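Local structure of GTP-binding protein (Pyrococcus horikoshii, 1WXQ) at residues Ala167-Leu172 / Asn180-Ala185; Tyr140-Ile145 / Ser208-Val213. The protein probably binds and hydrolyses nucleotide as a GTP-binding protein of the Obg type that also carries a TGS domain, although its cellular role is unknown. All coordinates share one frame; numbering follows the deposited sequence.

Contact 1: Ala167-Leu172 / Asn180-Ala185; sequences AIAEHL and NDVWEA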
ATOM      1  N   ALA A 167     -12.004   1.841  22.793  1.00 26.73           N
ATOM      2  CA  ALA A 167     -12.995   0.771  22.713  1.00 27.53           C
ATOM      3  C   ALA A 167     -13.326   0.397  21.267  1.00 27.47           C
ATOM      4  O   ALA A 167     -13.433  -0.783  20.932  1.00 29.04           O
ATOM      5  CB  ALA A 167     -14.263   1.182  23.454  1.00 27.02           C
ATOM      6  N   ILE A 168     -13.513   1.396  20.412  1.00 26.71           N
ATOM      7  CA  ILE A 168     -13.803   1.096  19.010  1.00 28.79           C
ATOM      8  C   ILE A 168     -12.538   0.476  18.427  1.00 29.67           C
ATOM      9  O   ILE A 168     -12.592  -0.555  17.752  1.00 30.53           O
ATOM     10  CB  ILE A 168     -14.180   2.367  18.216  1.00 28.70           C
ATOM     11  CG1 ILE A 168     -15.517   2.918  18.715  1.00 28.75           C
ATOM     12  CG2 ILE A 168     -14.246   2.057  16.752  1.00 22.96           C
ATOM     13  CD1 ILE A 168     -15.929   4.225  18.059  1.00 28.02           C
ATOM     14  N   ALA A 169     -11.396   1.092  18.727  1.00 31.11           N
ATOM     15  CA  ALA A 169     -10.109   0.600  18.243  1.00 33.51           C
ATOM     16  C   ALA A 169      -9.907  -0.868  18.571  1.00 33.96           C
ATOM     17  O   ALA A 169      -9.480  -1.644  17.709  1.00 36.87           O
ATOM     18  CB  ALA A 169      -8.978   1.419  18.826  1.00 33.62           C
ATOM     19  N   GLU A 170     -10.198  -1.262  19.804  1.00 33.28           N
ATOM     20  CA  GLU A 170     -10.037  -2.670  20.154  1.00 34.75           C
ATOM     21  C   GLU A 170     -11.023  -3.488  19.355  1.00 34.21           C
ATOM     22  O   GLU A 170     -10.678  -4.527  18.793  1.00 34.66           O
ATOM     23  CB  GLU A 170     -10.307  -2.938  21.642  1.00 34.35           C
ATOM     24  CG  GLU A 170     -10.613  -4.428  21.915  1.00 34.39           C
ATOM     25  CD  GLU A 170     -10.977  -4.734  23.356  1.00 38.17           C
ATOM     26  OE1 GLU A 170     -11.692  -3.915  23.984  1.00 31.10           O
ATOM     27  OE2 GLU A 170     -10.558  -5.811  23.849  1.00 39.28           O
ATOM     28  N   HIS A 171     -12.261  -3.014  19.319  1.00 34.94           N
ATOM     29  CA  HIS A 171     -13.304  -3.720  18.605  1.00 36.46           C
ATOM     30  C   HIS A 171     -12.984  -3.921  17.137  1.00 36.90           C
ATOM     31  O   HIS A 171     -13.393  -4.920  16.562  1.00 36.60           O
ATOM     32  CB  HIS A 171     -14.648  -3.000  18.761  1.00 37.68           C
ATOM     33  CG  HIS A 171     -15.828  -3.849  18.415  1.00 39.33           C
ATOM     34  ND1 HIS A 171     -17.115  -3.363  18.393  1.00 39.82           N
ATOM     35  CD2 HIS A 171     -15.913  -5.150  18.047  1.00 45.21           C
ATOM     36  CE1 HIS A 171     -17.942  -4.323  18.024  1.00 39.30           C
ATOM     37  NE2 HIS A 171     -17.239  -5.419  17.807  1.00 42.02           N
ATOM     38  N   LEU A 172     -12.254  -2.997  16.521  1.00 39.11           N
ATOM     39  CA  LEU A 172     -11.910  -3.164  15.109  1.00 43.57           C
ATOM     40  C   LEU A 172     -10.405  -3.416  14.947  1.00 44.52           C
ATOM     41  O   LEU A 172      -9.870  -3.370  13.836  1.00 44.84           O
ATOM     42  CB  LEU A 172     -12.370  -1.944  14.293  1.00 43.98           C
ATOM     43  CG  LEU A 172     -13.878  -1.841  13.999  1.00 45.67           C
ATOM     44  CD1 LEU A 172     -14.266  -0.382  13.953  1.00 46.18           C
ATOM     45  CD2 LEU A 172     -14.235  -2.551  12.682  1.00 47.01           C
ATOM     46  N   ASN A 180      -5.476   6.017  16.907  1.00 43.67           N
ATOM     47  CA  ASN A 180      -5.302   7.343  16.309  1.00 42.08           C
ATOM     48  C   ASN A 180      -6.219   7.488  15.109  1.00 39.63           C
ATOM     49  O   ASN A 180      -6.745   8.569  14.862  1.00 37.77           O
ATOM     50  CB  ASN A 180      -3.851   7.583  15.868  1.00 43.00           C
ATOM     51  CG  ASN A 180      -3.700   8.835  15.009  1.00 46.09           C
ATOM     52  OD1 ASN A 180      -3.291   8.764  13.843  1.00 47.55           O
ATOM     53  ND2 ASN A 180      -4.033   9.987  15.581  1.00 45.77           N
ATOM     54  N   ASP A 181      -6.413   6.397  14.369  1.00 37.39           N
ATOM     55  CA  ASP A 181      -7.281   6.438  13.190  1.00 36.79           C
ATOM     56  C   ASP A 181      -8.698   6.733  13.669  1.00 35.09           C
ATOM     57  O   ASP A 181      -9.424   7.526  13.066  1.00 33.77           O
ATOM     58  CB  ASP A 181      -7.261   5.102  12.425  1.00 35.69           C
ATOM     59  CG  ASP A 181      -5.868   4.699  11.960  1.00 36.95           C
ATOM     60  OD1 ASP A 181      -5.106   5.573  11.502  1.00 44.90           O
ATOM     61  OD2 ASP A 181      -5.532   3.499  12.036  1.00 41.42           O
ATOM     62  N   VAL A 182      -9.076   6.090  14.769  1.00 33.29           N
ATOM     63  CA  VAL A 182     -10.395   6.272  15.352  1.00 33.75           C
ATOM     64  C   VAL A 182     -10.553   7.711  15.817  1.00 33.69           C
ATOM     65  O   VAL A 182     -11.571   8.352  15.555  1.00 35.19           O
ATOM     66  CB  VAL A 182     -10.609   5.344  16.565  1.00 34.92           C
ATOM     67  CG1 VAL A 182     -11.932   5.640  17.207  1.00 32.54           C
ATOM     68  CG2 VAL A 182     -10.531   3.881  16.136  1.00 34.98           C
ATOM     69  N   TRP A 183      -9.542   8.225  16.503  1.00 33.46           N
ATOM     70  CA  TRP A 183      -9.602   9.593  16.998  1.00 35.74           C
ATOM     71  C   TRP A 183      -9.870  10.606  15.876  1.00 34.46           C
ATOM     72  O   TRP A 183     -10.721  11.479  15.998  1.00 33.32           O
ATOM     73  CB  TRP A 183      -8.287   9.958  17.715  1.00 38.29           C
ATOM     74  CG  TRP A 183      -8.405  11.240  18.441  1.00 41.02           C
ATOM     75  CD1 TRP A 183      -8.887  11.421  19.705  1.00 48.87           C
ATOM     76  CD2 TRP A 183      -8.210  12.546  17.896  1.00 47.33           C
ATOM     77  NE1 TRP A 183      -9.019  12.763  19.980  1.00 50.14           N
ATOM     78  CE2 TRP A 183      -8.609  13.478  18.884  1.00 50.55           C
ATOM     79  CE3 TRP A 183      -7.742  13.025  16.665  1.00 47.31           C
ATOM     80  CZ2 TRP A 183      -8.559  14.858  18.679  1.00 52.34           C
ATOM     81  CZ3 TRP A 183      -7.693  14.399  16.460  1.00 51.70           C
ATOM     82  CH2 TRP A 183      -8.101  15.298  17.465  1.00 52.98           C
ATOM     83  N   GLU A 184      -9.127  10.485  14.788  1.00 35.32           N
ATOM     84  CA  GLU A 184      -9.252  11.387  13.650  1.00 36.15           C
ATOM     85  C   GLU A 184     -10.583  11.284  12.945  1.00 36.17           C
ATOM     86  O   GLU A 184     -11.198  12.296  12.633  1.00 37.79           O
ATOM     87  CB  GLU A 184      -8.155  11.113  12.622  1.00 34.89           C
ATOM     88  CG  GLU A 184      -6.749  11.281  13.136  1.00 44.68           C
ATOM     89  CD  GLU A 184      -5.725  10.899  12.090  1.00 54.32           C
ATOM     90  OE1 GLU A 184      -6.002   9.931  11.346  1.00 59.99           O
ATOM     91  OE2 GLU A 184      -4.650  11.546  12.017  1.00 55.13           O
ATOM     92  N   ALA A 185     -11.015  10.062  12.670  1.00 35.77           N
ATOM     93  CA  ALA A 185     -12.273   9.859  11.971  1.00 34.96           C
ATOM     94  C   ALA A 185     -13.385  10.553  12.739  1.00 35.47           C
ATOM     95  O   ALA A 185     -14.149  11.344  12.181  1.00 34.87           O
ATOM     96  CB  ALA A 185     -12.556   8.374  11.845  1.00 36.57           C
TER
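The carbonyl oxygen of Ala169 has two partners: Ser173 OG, hydrogen-bonded to it, and the backbone N-H of Leu172, which reaches it weakly at 3.3 Å between Leu172 N and Ala169 O. The same amide makes a shorter bond, 2.8 Å from Leu172 N to Ile168 O, and Leu172 is the first residue here to leave helical backbone angles. Ile168 and Ala169 meet Val182 through van der Waals contact, with no polar bond between the two segments. Residues 164-171 and 179-188 form a helix-loop-helix unit, consecutive helices linked by a short connection, in the helical part inserted between strands 104-110 and 217-222 of the G domain, a helical insertion of the kind seen in Obg-like GTPases and consistent with the family assignment.

Val182 carries most of the apolar packing: CG1 meets Ile168, while CG2 meets mainly Ala169. Its CG1 stands anti to the backbone N (chi1 175°) and lies 4.1 Å from Ile168 CB, while CG2, set beside the backbone N, reaches the backbone N and CA of Ala169. There Val182 CG2 is 3.9 Å from Ala169 N and 4.0 Å from Ala169 CB. The side chains of Ile168 and Val182 cross obliquely, and the branch methyl Ile168 CG2 comes near Val182 CG2 at 4.2 Å.

All three residues are buried. Leu146 of helix 127-147, Phe206 of helix 200-214 and Trp198 also pack on Ile168, and Val177 with Glu165 on Val182. At the polar margin the carboxylate oxygen Asp181 OD2 takes the backbone N-H of Asn178.

Contact 2: Tyr140-Ile145 / Ser208-Val213; sequences YWIYGI and SEIRRV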
ATOM      1  N   TYR A 140     -19.815  -1.700   4.233  1.00 25.38           N
ATOM      2  CA  TYR A 140     -20.824  -2.326   5.068  1.00 24.96           C
ATOM      3  C   TYR A 140     -20.246  -3.396   5.977  1.00 25.67           C
ATOM      4  O   TYR A 140     -20.753  -3.628   7.075  1.00 24.31           O
ATOM      5  CB  TYR A 140     -21.957  -2.877   4.203  1.00 25.44           C
ATOM      6  CG  TYR A 140     -22.845  -1.752   3.754  1.00 24.34           C
ATOM      7  CD1 TYR A 140     -22.372  -0.784   2.870  1.00 19.36           C
ATOM      8  CD2 TYR A 140     -24.117  -1.579   4.303  1.00 24.09           C
ATOM      9  CE1 TYR A 140     -23.137   0.331   2.547  1.00 26.27           C
ATOM     10  CE2 TYR A 140     -24.890  -0.463   3.988  1.00 22.61           C
ATOM     11  CZ  TYR A 140     -24.400   0.485   3.116  1.00 27.34           C
ATOM     12  OH  TYR A 140     -25.166   1.597   2.819  1.00 21.58           O
ATOM     13  N   TRP A 141     -19.160  -4.026   5.544  1.00 26.58           N
ATOM     14  CA  TRP A 141     -18.507  -5.060   6.357  1.00 29.13           C
ATOM     15  C   TRP A 141     -18.049  -4.488   7.736  1.00 29.52           C
ATOM     16  O   TRP A 141     -18.339  -5.076   8.778  1.00 30.98           O
ATOM     17  CB  TRP A 141     -17.368  -5.658   5.545  1.00 29.21           C
ATOM     18  CG  TRP A 141     -16.336  -6.373   6.370  1.00 31.38           C
ATOM     19  CD1 TRP A 141     -16.545  -7.392   7.256  1.00 23.53           C
ATOM     20  CD2 TRP A 141     -14.921  -6.113   6.383  1.00 31.73           C
ATOM     21  NE1 TRP A 141     -15.349  -7.782   7.822  1.00 27.57           N
ATOM     22  CE2 TRP A 141     -14.338  -7.018   7.305  1.00 29.04           C
ATOM     23  CE3 TRP A 141     -14.090  -5.204   5.703  1.00 35.16           C
ATOM     24  CZ2 TRP A 141     -12.963  -7.042   7.567  1.00 30.22           C
ATOM     25  CZ3 TRP A 141     -12.713  -5.228   5.966  1.00 42.97           C
ATOM     26  CH2 TRP A 141     -12.168  -6.143   6.891  1.00 34.38           C
ATOM     27  N   ILE A 142     -17.308  -3.366   7.679  1.00 30.56           N
ATOM     28  CA  ILE A 142     -16.868  -2.557   8.811  1.00 31.20           C
ATOM     29  C   ILE A 142     -18.058  -2.029   9.612  1.00 27.85           C
ATOM     30  O   ILE A 142     -18.087  -2.051  10.835  1.00 28.24           O
ATOM     31  CB  ILE A 142     -16.043  -1.388   8.272  1.00 32.11           C
ATOM     32  CG1 ILE A 142     -15.039  -1.886   7.230  1.00 37.49           C
ATOM     33  CG2 ILE A 142     -15.247  -0.738   9.419  1.00 32.40           C
ATOM     34  CD1 ILE A 142     -13.849  -0.937   7.070  1.00 26.42           C
ATOM     35  N   TYR A 143     -19.049  -1.499   8.872  1.00 25.32           N
ATOM     36  CA  TYR A 143     -20.242  -0.981   9.529  1.00 24.12           C
ATOM     37  C   TYR A 143     -20.965  -2.075  10.317  1.00 24.44           C
ATOM     38  O   TYR A 143     -21.451  -1.863  11.420  1.00 24.32           O
ATOM     39  CB  TYR A 143     -21.165  -0.411   8.451  1.00 22.12           C
ATOM     40  CG  TYR A 143     -22.558  -0.320   8.966  1.00 18.86           C
ATOM     41  CD1 TYR A 143     -22.910   0.704   9.839  1.00 12.73           C
ATOM     42  CD2 TYR A 143     -23.535  -1.210   8.518  1.00 17.88           C
ATOM     43  CE1 TYR A 143     -24.227   0.850  10.248  1.00 14.96           C
ATOM     44  CE2 TYR A 143     -24.851  -1.071   8.934  1.00 14.33           C
ATOM     45  CZ  TYR A 143     -25.196  -0.047   9.797  1.00 18.95           C
ATOM     46  OH  TYR A 143     -26.511   0.121  10.190  1.00 16.73           O
ATOM     47  N   GLY A 144     -21.116  -3.270   9.768  1.00 24.53           N
ATOM     48  CA  GLY A 144     -21.840  -4.302  10.468  1.00 23.87           C
ATOM     49  C   GLY A 144     -21.131  -4.672  11.759  1.00 23.76           C
ATOM     50  O   GLY A 144     -21.782  -4.953  12.759  1.00 23.62           O
ATOM     51  N   ILE A 145     -19.799  -4.673  11.751  1.00 23.28           N
ATOM     52  CA  ILE A 145     -19.069  -5.028  12.957  1.00 24.69           C
ATOM     53  C   ILE A 145     -19.343  -4.027  14.078  1.00 24.19           C
ATOM     54  O   ILE A 145     -19.448  -4.414  15.234  1.00 23.48           O
ATOM     55  CB  ILE A 145     -17.567  -5.133  12.692  1.00 25.33           C
ATOM     56  CG1 ILE A 145     -17.305  -6.280  11.717  1.00 27.28           C
ATOM     57  CG2 ILE A 145     -16.826  -5.383  13.997  1.00 26.23           C
ATOM     58  CD1 ILE A 145     -15.824  -6.507  11.411  1.00 36.59           C
ATOM     59  N   SER A 208     -17.264   4.270   6.584  1.00 28.28           N
ATOM     60  CA  SER A 208     -16.691   4.677   5.311  1.00 30.00           C
ATOM     61  C   SER A 208     -15.388   5.438   5.531  1.00 29.14           C
ATOM     62  O   SER A 208     -14.410   5.231   4.811  1.00 28.29           O
ATOM     63  CB  SER A 208     -17.687   5.554   4.523  1.00 30.20           C
ATOM     64  OG  SER A 208     -18.812   4.796   4.069  1.00 31.12           O
ATOM     65  N   GLU A 209     -15.369   6.304   6.537  1.00 26.90           N
ATOM     66  CA  GLU A 209     -14.179   7.076   6.809  1.00 27.77           C
ATOM     67  C   GLU A 209     -13.029   6.171   7.227  1.00 27.42           C
ATOM     68  O   GLU A 209     -11.871   6.459   6.937  1.00 29.35           O
ATOM     69  CB  GLU A 209     -14.454   8.113   7.893  1.00 25.87           C
ATOM     70  CG  GLU A 209     -13.287   9.068   8.126  1.00 35.43           C
ATOM     71  CD  GLU A 209     -12.649   9.575   6.835  1.00 39.20           C
ATOM     72  OE1 GLU A 209     -13.384   9.991   5.908  1.00 39.71           O
ATOM     73  OE2 GLU A 209     -11.400   9.563   6.764  1.00 34.86           O
ATOM     74  N   ILE A 210     -13.347   5.072   7.899  1.00 26.93           N
ATOM     75  CA  ILE A 210     -12.327   4.132   8.351  1.00 26.47           C
ATOM     76  C   ILE A 210     -11.746   3.382   7.170  1.00 27.79           C
ATOM     77  O   ILE A 210     -10.532   3.174   7.096  1.00 24.05           O
ATOM     78  CB  ILE A 210     -12.912   3.126   9.365  1.00 27.53           C
ATOM     79  CG1 ILE A 210     -13.139   3.823  10.707  1.00 23.32           C
ATOM     80  CG2 ILE A 210     -11.982   1.964   9.552  1.00 25.05           C
ATOM     81  CD1 ILE A 210     -11.855   4.391  11.291  1.00 29.01           C
ATOM     82  N   ARG A 211     -12.619   2.986   6.242  1.00 29.57           N
ATOM     83  CA  ARG A 211     -12.204   2.261   5.054  1.00 30.70           C
ATOM     84  C   ARG A 211     -11.222   3.110   4.266  1.00 29.92           C
ATOM     85  O   ARG A 211     -10.148   2.650   3.903  1.00 28.40           O
ATOM     86  CB  ARG A 211     -13.423   1.930   4.180  1.00 30.52           C
ATOM     87  CG  ARG A 211     -13.094   1.214   2.877  1.00 35.27           C
ATOM     88  CD  ARG A 211     -12.908   2.184   1.719  1.00 36.51           C
ATOM     89  NE  ARG A 211     -14.131   2.947   1.488  1.00 44.96           N
ATOM     90  CZ  ARG A 211     -14.300   3.853   0.525  1.00 51.05           C
ATOM     91  NH1 ARG A 211     -13.323   4.124  -0.326  1.00 55.34           N
ATOM     92  NH2 ARG A 211     -15.454   4.499   0.422  1.00 54.26           N
ATOM     93  N   ARG A 212     -11.607   4.358   4.022  1.00 31.67           N
ATOM     94  CA  ARG A 212     -10.798   5.299   3.262  1.00 34.27           C
ATOM     95  C   ARG A 212      -9.365   5.396   3.769  1.00 33.72           C
ATOM     96  O   ARG A 212      -8.435   5.566   2.986  1.00 33.08           O
ATOM     97  CB  ARG A 212     -11.440   6.684   3.296  1.00 33.38           C
ATOM     98  CG  ARG A 212     -11.996   7.191   1.958  1.00 39.79           C
ATOM     99  CD  ARG A 212     -12.280   8.677   2.113  1.00 44.97           C
ATOM    100  NE  ARG A 212     -11.268   9.236   3.010  1.00 56.05           N
ATOM    101  CZ  ARG A 212     -11.352  10.410   3.630  1.00 60.90           C
ATOM    102  NH1 ARG A 212     -12.417  11.192   3.458  1.00 62.47           N
ATOM    103  NH2 ARG A 212     -10.369  10.789   4.445  1.00 62.36           N
ATOM    104  N   VAL A 213      -9.198   5.284   5.080  1.00 33.42           N
ATOM    105  CA  VAL A 213      -7.884   5.374   5.701  1.00 31.47           C
ATOM    106  C   VAL A 213      -7.214   4.024   5.968  1.00 31.65           C
ATOM    107  O   VAL A 213      -5.991   3.916   5.857  1.00 33.33           O
ATOM    108  CB  VAL A 213      -7.973   6.157   7.038  1.00 30.69           C
ATOM    109  CG1 VAL A 213      -6.637   6.148   7.737  1.00 32.38           C
ATOM    110  CG2 VAL A 213      -8.408   7.586   6.774  1.00 28.92           C
TER
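Ile142 of helix 127-147 points at helix 200-214 and is received there by Ile210 and Arg211. Ser208, at the start of segment 208-213, looks away from Ile142, but its hydroxyl OG is hydrogen-bonded to Asp139 OD2, about one turn before Ile142 on helix 127-147. Glu209 turns to another side: its OE2 lies 2.8 Å from Arg212 NH2, well out of the guanidinium plane, so this salt bridge rests on charge alone, with no N-H aimed at the oxygen.

Ile210 supplies the first apolar touch, its CG2 lying 4.2 Å from Ile142 CG2. The rest of its side chain leads off to Ala185 of helix 179-188. The contact thus packs two helices of the helical insertion of the G domain; the shorter of them, 200-214, leads to strand 217-222 of the central sheet.

At Arg211 the aliphatic root does the touching. Ile142 CD1 ends 4.1 Å from Arg211 CB, and the two side chains meet at about a right angle. With CG anti to the backbone N (chi1 178°) and bends at chi2 and chi3, the arginine carries its charge away from Ile142 to salt bridges of NE with Asp139 OD1 and of NH1 with Glu135 OE2. Asp139 therefore links Ser208 and Arg211 through its two oxygens. Arg212 follows, its CG lying 4.0 Å above one face of the Arg211 guanidinium, toward the rim.

How the contacts relate
Contacts 1 and 2 lie about 11 Å apart, centre to centre, on the same side of the chain's centre. Along the chain they come in the order 140-145, 167-172, 180-185, 208-213, so the helix-loop-helix of contact 1 is contained between the two halves of contact 2. They also touch: Leu172 CD2 packs on Ile142 CG2 at 3.9 Å, and Ala185 CB on Glu209 CG at 3.9 Å. Helices 127-147, 164-171, 179-188 and 200-214 thereby share one packed cluster. The chain leaves the G-domain sheet after strand 104-110 and rejoins it at strand 217-222, so this cluster forms a helical excursion beside the probable nucleotide-binding core.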